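Local coordinates for protein alginate lyase (Alteromonas sp., PDB 1J1T) that cleaves alginate, a polymer of mannuronate and guluronate, probably by beta-elimination, on a calcium-binding beta-sandwich, at residues Ala74-Glu79 / Phe149-Val154; Lys85-Gln90 / Lys101-Asp106. One frame throughout, in Å; residues are numbered along the deposited sequence.

Contact 1 of 2, residues Ala74-Glu79 / Phe149-Val154; sequences ATVKVE and FNLRVV
In one of the two antiparallel sheets of the jelly-roll beta-sandwich, neighbouring strands meet where Val76 lies beside Phe149 and Ala74 beside Leu151, an example of how a sheet can be polar on one side and apolar on the other. Four backbone hydrogen bonds join these two hydrogen-bonded pairs; among them Val76 N reaches Phe149 O at 2.7 Å, and Leu151 N reaches Ala74 O at 2.8 Å. Thr75 and Asn150 form the non-hydrogen-bonded pair between them. The short segments run at 130° to each other; beyond Val76 and Phe149 the ladder continues in register, where Val78 bonds to Glu147 and also to Gly146, in the loop before strand 148-156.

On the buried face, Phe149 CG sits between its own backbone N and carbonyl carbon (chi1 68°), which lays the ring alongside Val76. Val76 CB stands over one ring face in a CH-pi contact, 4.2 Å from the centroid and 17° off the ring normal. The ring also stacks with Phe165. The two methyls of Val76 divide the work: CG1 follows the CE2–CZ side of the ring, while CG2 packs on Leu151 CB at 4.0 Å. Val78 CG2 approaches Phe149 CE2 more loosely and obliquely.

On the opposite face, which carries Thr75 and Asn150, Thr75 OG1 and Asn150 OD1 are 4.2 Å apart and are joined through solvent. One water lies 2.7 Å from Thr75 OG1 and donates to Asn150 OD1 at 3.1 Å; a second links the same two oxygens, its bond to Asn150 OD1 being weak. Asn150 ND2 turns to Glu73 OE2, so both ends of the amide are engaged and its rotation is probably fixed. The buried Phe149-Val76-Leu151 side can therefore pack against the other sheet, while Thr75 OG1 and Asn150 OD1 find hydrogen-bond partners in water.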
ATOM      1  N   ALA A  74      -5.706  10.100  -3.865  1.00  8.29           N
ATOM      2  CA  ALA A  74      -6.979   9.515  -3.491  1.00  8.28           C
ATOM      3  C   ALA A  74      -7.414   9.904  -2.090  1.00  8.69           C
ATOM      4  O   ALA A  74      -6.600  10.302  -1.253  1.00  9.85           O
ATOM      5  CB  ALA A  74      -6.904   7.991  -3.592  1.00  7.89           C
ATOM      6  N   THR A  75      -8.716   9.804  -1.867  1.00  7.37           N
ATOM      7  CA  THR A  75      -9.322  10.052  -0.571  1.00  7.75           C
ATOM      8  C   THR A  75      -9.399   8.620  -0.053  1.00  8.05           C
ATOM      9  O   THR A  75     -10.048   7.761  -0.661  1.00  7.77           O
ATOM     10  CB  THR A  75     -10.724  10.645  -0.728  1.00  9.23           C
ATOM     11  OG1 THR A  75     -10.615  11.955  -1.299  1.00 11.05           O
ATOM     12  CG2 THR A  75     -11.417  10.742   0.612  1.00 10.39           C
ATOM     13  N   VAL A  76      -8.723   8.359   1.058  1.00  7.04           N
ATOM     14  CA  VAL A  76      -8.651   7.013   1.604  1.00  6.55           C
ATOM     15  C   VAL A  76      -9.324   6.825   2.953  1.00  6.59           C
ATOM     16  O   VAL A  76      -9.011   7.516   3.926  1.00  4.75           O
ATOM     17  CB  VAL A  76      -7.164   6.584   1.734  1.00  8.33           C
ATOM     18  CG1 VAL A  76      -7.058   5.128   2.172  1.00  7.03           C
ATOM     19  CG2 VAL A  76      -6.442   6.813   0.411  1.00  9.42           C
ATOM     20  N   LYS A  77     -10.252   5.880   3.004  1.00  6.84           N
ATOM     21  CA  LYS A  77     -10.943   5.565   4.243  1.00  9.13           C
ATOM     22  C   LYS A  77     -10.448   4.189   4.669  1.00  8.79           C
ATOM     23  O   LYS A  77     -10.397   3.267   3.855  1.00  8.95           O
ATOM     24  CB  LYS A  77     -12.459   5.515   4.031  1.00  9.99           C
ATOM     25  CG  LYS A  77     -13.237   5.169   5.297  1.00 13.07           C
ATOM     26  CD  LYS A  77     -14.734   5.074   5.038  1.00 17.18           C
ATOM     27  CE  LYS A  77     -15.488   4.763   6.325  1.00 21.25           C
ATOM     28  NZ  LYS A  77     -16.959   4.649   6.114  1.00 23.97           N
ATOM     29  N   VAL A  78     -10.065   4.053   5.933  1.00  7.10           N
ATOM     30  CA  VAL A  78      -9.596   2.765   6.422  1.00  7.66           C
ATOM     31  C   VAL A  78     -10.430   2.265   7.592  1.00  9.60           C
ATOM     32  O   VAL A  78     -10.663   2.986   8.567  1.00  8.55           O
ATOM     33  CB  VAL A  78      -8.109   2.819   6.866  1.00  7.88           C
ATOM     34  CG1 VAL A  78      -7.664   1.452   7.373  1.00  9.25           C
ATOM     35  CG2 VAL A  78      -7.233   3.251   5.701  1.00  5.37           C
ATOM     36  N   GLU A  79     -10.901   1.029   7.464  1.00 10.05           N
ATOM     37  CA  GLU A  79     -11.673   0.364   8.509  1.00 10.98           C
ATOM     38  C   GLU A  79     -10.913  -0.933   8.729  1.00 10.81           C
ATOM     39  O   GLU A  79     -10.792  -1.750   7.815  1.00 11.51           O
ATOM     40  CB  GLU A  79     -13.094   0.064   8.034  1.00 12.02           C
ATOM     41  CG  GLU A  79     -13.871   1.291   7.621  1.00 14.08           C
ATOM     42  CD  GLU A  79     -15.230   0.945   7.053  1.00 18.44           C
ATOM     43  OE1 GLU A  79     -16.154   0.666   7.847  1.00 20.47           O
ATOM     44  OE2 GLU A  79     -15.367   0.937   5.810  1.00 19.31           O
ATOM     45  N   PHE A 149      -8.547  10.041   5.077  1.00  8.77           N
ATOM     46  CA  PHE A 149      -7.474  11.015   4.891  1.00  8.74           C
ATOM     47  C   PHE A 149      -7.136  11.137   3.406  1.00  8.98           C
ATOM     48  O   PHE A 149      -7.581  10.327   2.596  1.00  9.86           O
ATOM     49  CB  PHE A 149      -6.236  10.618   5.715  1.00  7.54           C
ATOM     50  CG  PHE A 149      -5.539   9.372   5.239  1.00  8.32           C
ATOM     51  CD1 PHE A 149      -4.504   9.449   4.309  1.00  8.78           C
ATOM     52  CD2 PHE A 149      -5.891   8.124   5.744  1.00 10.46           C
ATOM     53  CE1 PHE A 149      -3.832   8.306   3.893  1.00  9.68           C
ATOM     54  CE2 PHE A 149      -5.222   6.969   5.332  1.00  8.47           C
ATOM     55  CZ  PHE A 149      -4.190   7.062   4.405  1.00 10.05           C
ATOM     56  N   ASN A 150      -6.377  12.165   3.047  1.00  8.20           N
ATOM     57  CA  ASN A 150      -5.997  12.372   1.657  1.00  7.78           C
ATOM     58  C   ASN A 150      -4.588  11.849   1.440  1.00  8.48           C
ATOM     59  O   ASN A 150      -3.687  12.135   2.224  1.00  8.62           O
ATOM     60  CB  ASN A 150      -6.039  13.862   1.302  1.00  9.96           C
ATOM     61  CG  ASN A 150      -5.950  14.107  -0.195  1.00 13.11           C
ATOM     62  OD1 ASN A 150      -6.958  14.069  -0.903  1.00 16.48           O
ATOM     63  ND2 ASN A 150      -4.737  14.341  -0.689  1.00 11.46           N
ATOM     64  N   LEU A 151      -4.402  11.082   0.372  1.00  6.55           N
ATOM     65  CA  LEU A 151      -3.092  10.538   0.054  1.00  6.86           C
ATOM     66  C   LEU A 151      -2.641  10.988  -1.326  1.00  6.30           C
ATOM     67  O   LEU A 151      -3.388  10.889  -2.298  1.00  5.87           O
ATOM     68  CB  LEU A 151      -3.117   9.009   0.088  1.00  4.45           C
ATOM     69  CG  LEU A 151      -1.843   8.336  -0.436  1.00  6.30           C
ATOM     70  CD1 LEU A 151      -0.668   8.632   0.499  1.00  6.86           C
ATOM     71  CD2 LEU A 151      -2.066   6.834  -0.542  1.00  7.49           C
ATOM     72  N   ARG A 152      -1.412  11.476  -1.411  1.00  8.31           N
ATOM     73  CA  ARG A 152      -0.868  11.900  -2.690  1.00  9.41           C
ATOM     74  C   ARG A 152       0.571  11.415  -2.788  1.00  9.32           C
ATOM     75  O   ARG A 152       1.402  11.738  -1.937  1.00  8.96           O
ATOM     76  CB  ARG A 152      -0.942  13.426  -2.822  1.00 12.00           C
ATOM     77  CG  ARG A 152      -0.575  13.948  -4.206  1.00 17.32           C
ATOM     78  CD  ARG A 152      -1.224  15.305  -4.476  1.00 21.01           C
ATOM     79  NE  ARG A 152      -0.915  15.801  -5.816  1.00 22.75           N
ATOM     80  CZ  ARG A 152       0.261  16.305  -6.168  1.00 24.92           C
ATOM     81  NH1 ARG A 152       0.462  16.727  -7.409  1.00 25.83           N
ATOM     82  NH2 ARG A 152       1.235  16.404  -5.271  1.00 27.75           N
ATOM     83  N   VAL A 153       0.849  10.618  -3.817  1.00  6.07           N
ATOM     84  CA  VAL A 153       2.183  10.083  -4.034  1.00  6.98           C
ATOM     85  C   VAL A 153       2.703  10.552  -5.383  1.00  7.74           C
ATOM     86  O   VAL A 153       2.069  10.341  -6.418  1.00  9.87           O
ATOM     87  CB  VAL A 153       2.186   8.537  -4.016  1.00  7.80           C
ATOM     88  CG1 VAL A 153       3.594   8.026  -4.261  1.00  5.57           C
ATOM     89  CG2 VAL A 153       1.650   8.024  -2.677  1.00  4.61           C
ATOM     90  N   VAL A 154       3.868  11.181  -5.372  1.00  8.32           N
ATOM     91  CA  VAL A 154       4.453  11.676  -6.604  1.00  9.17           C
ATOM     92  C   VAL A 154       5.859  11.152  -6.840  1.00  9.69           C
ATOM     93  O   VAL A 154       6.715  11.217  -5.954  1.00  8.56           O
ATOM     94  CB  VAL A 154       4.527  13.227  -6.606  1.00 11.02           C
ATOM     95  CG1 VAL A 154       5.147  13.723  -7.908  1.00 12.11           C
ATOM     96  CG2 VAL A 154       3.135  13.822  -6.414  1.00 11.25           C
TER
HETATM   97  O   HOH W   1      -8.787  12.852  -3.553  1.00 17.56           O
HETATM   98  O   HOH W   2      -9.667  13.641   0.628  1.00 27.01           O

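Contact 2 of 2, residues Lys85-Gln90 / Lys101-Asp106. With CA (calcium ion), chain B; SO4 (sulfate ion), chain C.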
ATOM      1  N   LYS A  85      -2.120  -4.195  10.050  1.00  5.88           N
ATOM      2  CA  LYS A  85      -1.060  -3.478   9.357  1.00  6.03           C
ATOM      3  C   LYS A  85      -1.134  -3.784   7.865  1.00  7.78           C
ATOM      4  O   LYS A  85      -1.129  -4.948   7.458  1.00  3.99           O
ATOM      5  CB  LYS A  85       0.304  -3.903   9.896  1.00  6.85           C
ATOM      6  CG  LYS A  85       1.488  -3.325   9.143  1.00  8.44           C
ATOM      7  CD  LYS A  85       2.790  -3.748   9.794  1.00  7.63           C
ATOM      8  CE  LYS A  85       4.004  -3.184   9.071  1.00  8.32           C
ATOM      9  NZ  LYS A  85       5.265  -3.628   9.745  1.00  8.06           N
ATOM     10  N   THR A  86      -1.193  -2.734   7.054  1.00  7.72           N
ATOM     11  CA  THR A  86      -1.273  -2.907   5.610  1.00  7.36           C
ATOM     12  C   THR A  86      -0.485  -1.854   4.850  1.00  7.10           C
ATOM     13  O   THR A  86      -0.197  -0.772   5.369  1.00  3.62           O
ATOM     14  CB  THR A  86      -2.735  -2.846   5.129  1.00  9.94           C
ATOM     15  OG1 THR A  86      -2.776  -2.947   3.698  1.00 14.47           O
ATOM     16  CG2 THR A  86      -3.384  -1.528   5.557  1.00  9.58           C
ATOM     17  N   ILE A  87      -0.121  -2.195   3.616  1.00  6.19           N
ATOM     18  CA  ILE A  87       0.594  -1.283   2.734  1.00  5.96           C
ATOM     19  C   ILE A  87      -0.459  -0.897   1.692  1.00  5.35           C
ATOM     20  O   ILE A  87      -1.009  -1.766   1.017  1.00  5.90           O
ATOM     21  CB  ILE A  87       1.783  -1.989   2.057  1.00  7.73           C
ATOM     22  CG1 ILE A  87       2.796  -2.418   3.123  1.00  7.61           C
ATOM     23  CG2 ILE A  87       2.420  -1.069   1.020  1.00  6.87           C
ATOM     24  CD1 ILE A  87       3.993  -3.182   2.582  1.00  8.61           C
ATOM     25  N   ILE A  88      -0.757   0.394   1.578  1.00  5.11           N
ATOM     26  CA  ILE A  88      -1.782   0.852   0.643  1.00  4.64           C
ATOM     27  C   ILE A  88      -1.260   1.432  -0.668  1.00  6.03           C
ATOM     28  O   ILE A  88      -2.033   1.693  -1.589  1.00  6.64           O
ATOM     29  CB  ILE A  88      -2.717   1.882   1.312  1.00  5.80           C
ATOM     30  CG1 ILE A  88      -1.927   3.128   1.727  1.00  3.45           C
ATOM     31  CG2 ILE A  88      -3.389   1.246   2.536  1.00  5.41           C
ATOM     32  CD1 ILE A  88      -2.798   4.231   2.316  1.00  3.15           C
ATOM     33  N   SER A  89       0.047   1.643  -0.752  1.00  6.73           N
ATOM     34  CA  SER A  89       0.646   2.148  -1.983  1.00  8.44           C
ATOM     35  C   SER A  89       2.138   1.891  -1.923  1.00  9.30           C
ATOM     36  O   SER A  89       2.747   1.956  -0.853  1.00  8.96           O
ATOM     37  CB  SER A  89       0.377   3.650  -2.163  1.00 11.18           C
ATOM     38  OG  SER A  89       1.197   4.430  -1.313  1.00 14.77           O
ATOM     39  N   GLN A  90       2.733   1.579  -3.067  1.00  8.17           N
ATOM     40  CA  GLN A  90       4.161   1.322  -3.088  1.00  8.72           C
ATOM     41  C   GLN A  90       4.744   1.286  -4.486  1.00  8.99           C
ATOM     42  O   GLN A  90       4.041   1.026  -5.463  1.00  7.94           O
ATOM     43  CB  GLN A  90       4.461  -0.017  -2.396  1.00  9.46           C
ATOM     44  CG  GLN A  90       3.804  -1.215  -3.062  1.00 12.34           C
ATOM     45  CD  GLN A  90       4.103  -2.527  -2.359  1.00 16.81           C
ATOM     46  OE1 GLN A  90       5.263  -2.911  -2.199  1.00 18.74           O
ATOM     47  NE2 GLN A  90       3.053  -3.227  -1.941  1.00 16.68           N
ATOM     48  N   LYS A 101       6.906   2.749   0.193  1.00  8.18           N
ATOM     49  CA  LYS A 101       5.796   2.024   0.789  1.00  7.44           C
ATOM     50  C   LYS A 101       5.062   2.935   1.759  1.00  7.22           C
ATOM     51  O   LYS A 101       5.685   3.640   2.555  1.00  7.52           O
ATOM     52  CB  LYS A 101       6.300   0.790   1.538  1.00  7.35           C
ATOM     53  CG  LYS A 101       6.808  -0.335   0.646  1.00 11.32           C
ATOM     54  CD  LYS A 101       7.412  -1.454   1.477  1.00 12.15           C
ATOM     55  CE  LYS A 101       8.652  -0.963   2.219  1.00 16.55           C
ATOM     56  NZ  LYS A 101       9.321  -2.043   2.996  1.00 19.67           N
ATOM     57  N   VAL A 102       3.741   2.937   1.670  1.00  5.93           N
ATOM     58  CA  VAL A 102       2.925   3.741   2.571  1.00  6.91           C
ATOM     59  C   VAL A 102       2.134   2.748   3.404  1.00  7.95           C
ATOM     60  O   VAL A 102       1.457   1.865   2.867  1.00  8.07           O
ATOM     61  CB  VAL A 102       1.964   4.665   1.807  1.00  7.37           C
ATOM     62  CG1 VAL A 102       1.103   5.443   2.786  1.00  6.05           C
ATOM     63  CG2 VAL A 102       2.761   5.617   0.931  1.00  5.80           C
ATOM     64  N   TYR A 103       2.232   2.900   4.719  1.00  7.03           N
ATOM     65  CA  TYR A 103       1.577   2.009   5.663  1.00  5.73           C
ATOM     66  C   TYR A 103       0.486   2.657   6.498  1.00  7.19           C
ATOM     67  O   TYR A 103       0.459   3.870   6.696  1.00  4.75           O
ATOM     68  CB  TYR A 103       2.591   1.471   6.673  1.00  5.83           C
ATOM     69  CG  TYR A 103       3.770   0.708   6.127  1.00  7.89           C
ATOM     70  CD1 TYR A 103       3.840  -0.680   6.256  1.00  7.94           C
ATOM     71  CD2 TYR A 103       4.852   1.374   5.550  1.00  8.14           C
ATOM     72  CE1 TYR A 103       4.963  -1.388   5.833  1.00  7.72           C
ATOM     73  CE2 TYR A 103       5.980   0.673   5.122  1.00  7.68           C
ATOM     74  CZ  TYR A 103       6.025  -0.707   5.270  1.00  9.01           C
ATOM     75  OH  TYR A 103       7.139  -1.408   4.867  1.00 13.59           O
ATOM     76  N   VAL A 104      -0.391   1.799   7.005  1.00  7.51           N
ATOM     77  CA  VAL A 104      -1.455   2.171   7.923  1.00  8.81           C
ATOM     78  C   VAL A 104      -1.331   0.984   8.875  1.00 10.28           C
ATOM     79  O   VAL A 104      -1.776  -0.121   8.557  1.00  9.70           O
ATOM     80  CB  VAL A 104      -2.854   2.162   7.273  1.00  8.42           C
ATOM     81  CG1 VAL A 104      -3.901   2.508   8.324  1.00  7.96           C
ATOM     82  CG2 VAL A 104      -2.917   3.177   6.133  1.00 10.71           C
ATOM     83  N   SER A 105      -0.683   1.191  10.020  1.00 11.10           N
ATOM     84  CA  SER A 105      -0.494   0.083  10.945  1.00 11.57           C
ATOM     85  C   SER A 105      -0.661   0.417  12.415  1.00 11.22           C
ATOM     86  O   SER A 105      -0.380   1.529  12.874  1.00  9.35           O
ATOM     87  CB  SER A 105       0.879  -0.560  10.724  1.00 14.83           C
ATOM     88  OG  SER A 105       1.892   0.124  11.427  1.00 16.11           O
ATOM     89  N   ASP A 106      -1.110  -0.594  13.146  1.00  9.66           N
ATOM     90  CA  ASP A 106      -1.374  -0.493  14.565  1.00 10.45           C
ATOM     91  C   ASP A 106      -0.412  -1.417  15.311  1.00 10.33           C
ATOM     92  O   ASP A 106      -0.843  -2.321  16.021  1.00 10.36           O
ATOM     93  CB  ASP A 106      -2.838  -0.890  14.803  1.00  9.15           C
ATOM     94  CG  ASP A 106      -3.264  -0.744  16.252  1.00 11.98           C
ATOM     95  OD1 ASP A 106      -2.541  -0.089  17.010  1.00 10.98           O
ATOM     96  OD2 ASP A 106      -4.329  -1.274  16.632  1.00  9.29           O
TER
HETATM   97 CA    CA B 301      -1.368   2.049  17.578  1.00 15.05          CA
HETATM   98  S   SO4 C 302       8.270  -3.892   7.329  1.00 50.50           S
HETATM   99  O1  SO4 C 302       7.368  -3.028   8.113  1.00 46.89           O
HETATM  100  O2  SO4 C 302       8.147  -5.290   7.791  1.00 49.22           O
HETATM  101  O3  SO4 C 302       7.904  -3.814   5.901  1.00 50.11           O
HETATM  102  O4  SO4 C 302       9.664  -3.438   7.508  1.00 50.13           O
HETATM  103  O   HOH W   3       4.919  -1.505  11.920  1.00 14.57           O
HETATM  104  O   HOH W   4       0.874   1.782  16.242  1.00  8.79           O
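Tyr103 lays its ring beside Ile87, whose CG1 comes within 3.6 Å of CE1, while the fully extended chain of Lys85 crosses obliquely to bring CE near CD1. The same ring carries its hydroxyl to a bound sulfate: Tyr103 OH donates to O3 at 2.7 Å, near the ring plane, and Lys85 NZ donates to O1 at 2.7 Å. Lys101, bent at chi3 (-64°), offers a weak bond from NZ to Tyr103 OH and has its main partner in Glu135, a salt bridge. On the reverse face, Ile88 CG1 and CD1 meet the methyls of Val102 and Val104. Ile88 N bonds Val102 O and Val102 N bonds Ser89 O, so two residues oppose one: a beta bulge in this hairpin. Just past the paired strand, Asp106 OD1 binds calcium at 2.5 Å, completed by Asp114, Val116, Asn119, Ile121 and a water; OD2 accepts from the backbone N of Gly83 and Gly120, which holds the carboxylate in place. The sulfate, probably from the crystallisation liquor, indicates that Lys85 NZ and Tyr103 OH can together hold an anion, which would suit a uronate carboxylate if the substrate binds here.

From the N terminus, the chain runs up strand 68-80 of one sheet, crosses to the other in strand 85-92 and returns as strand 98-105; that hairpin is contact 2. Strands 121-129 and 135-144 extend the second sheet before strand 148-156 comes back beside 68-80, so contact 1 closes a long loop with contact 2 nested inside it. The two sheets then face each other: Ile88 CD1 lies 3.8 Å from Phe149 CZ and also touches Leu151 CD2, and Val78 CG1 packs on Val104 CG1. The apolar faces of the two pairings therefore meet inside the sandwich, while the sulfate sits on the outer face of contact 2 and the calcium ion just past the end of strand 98-105.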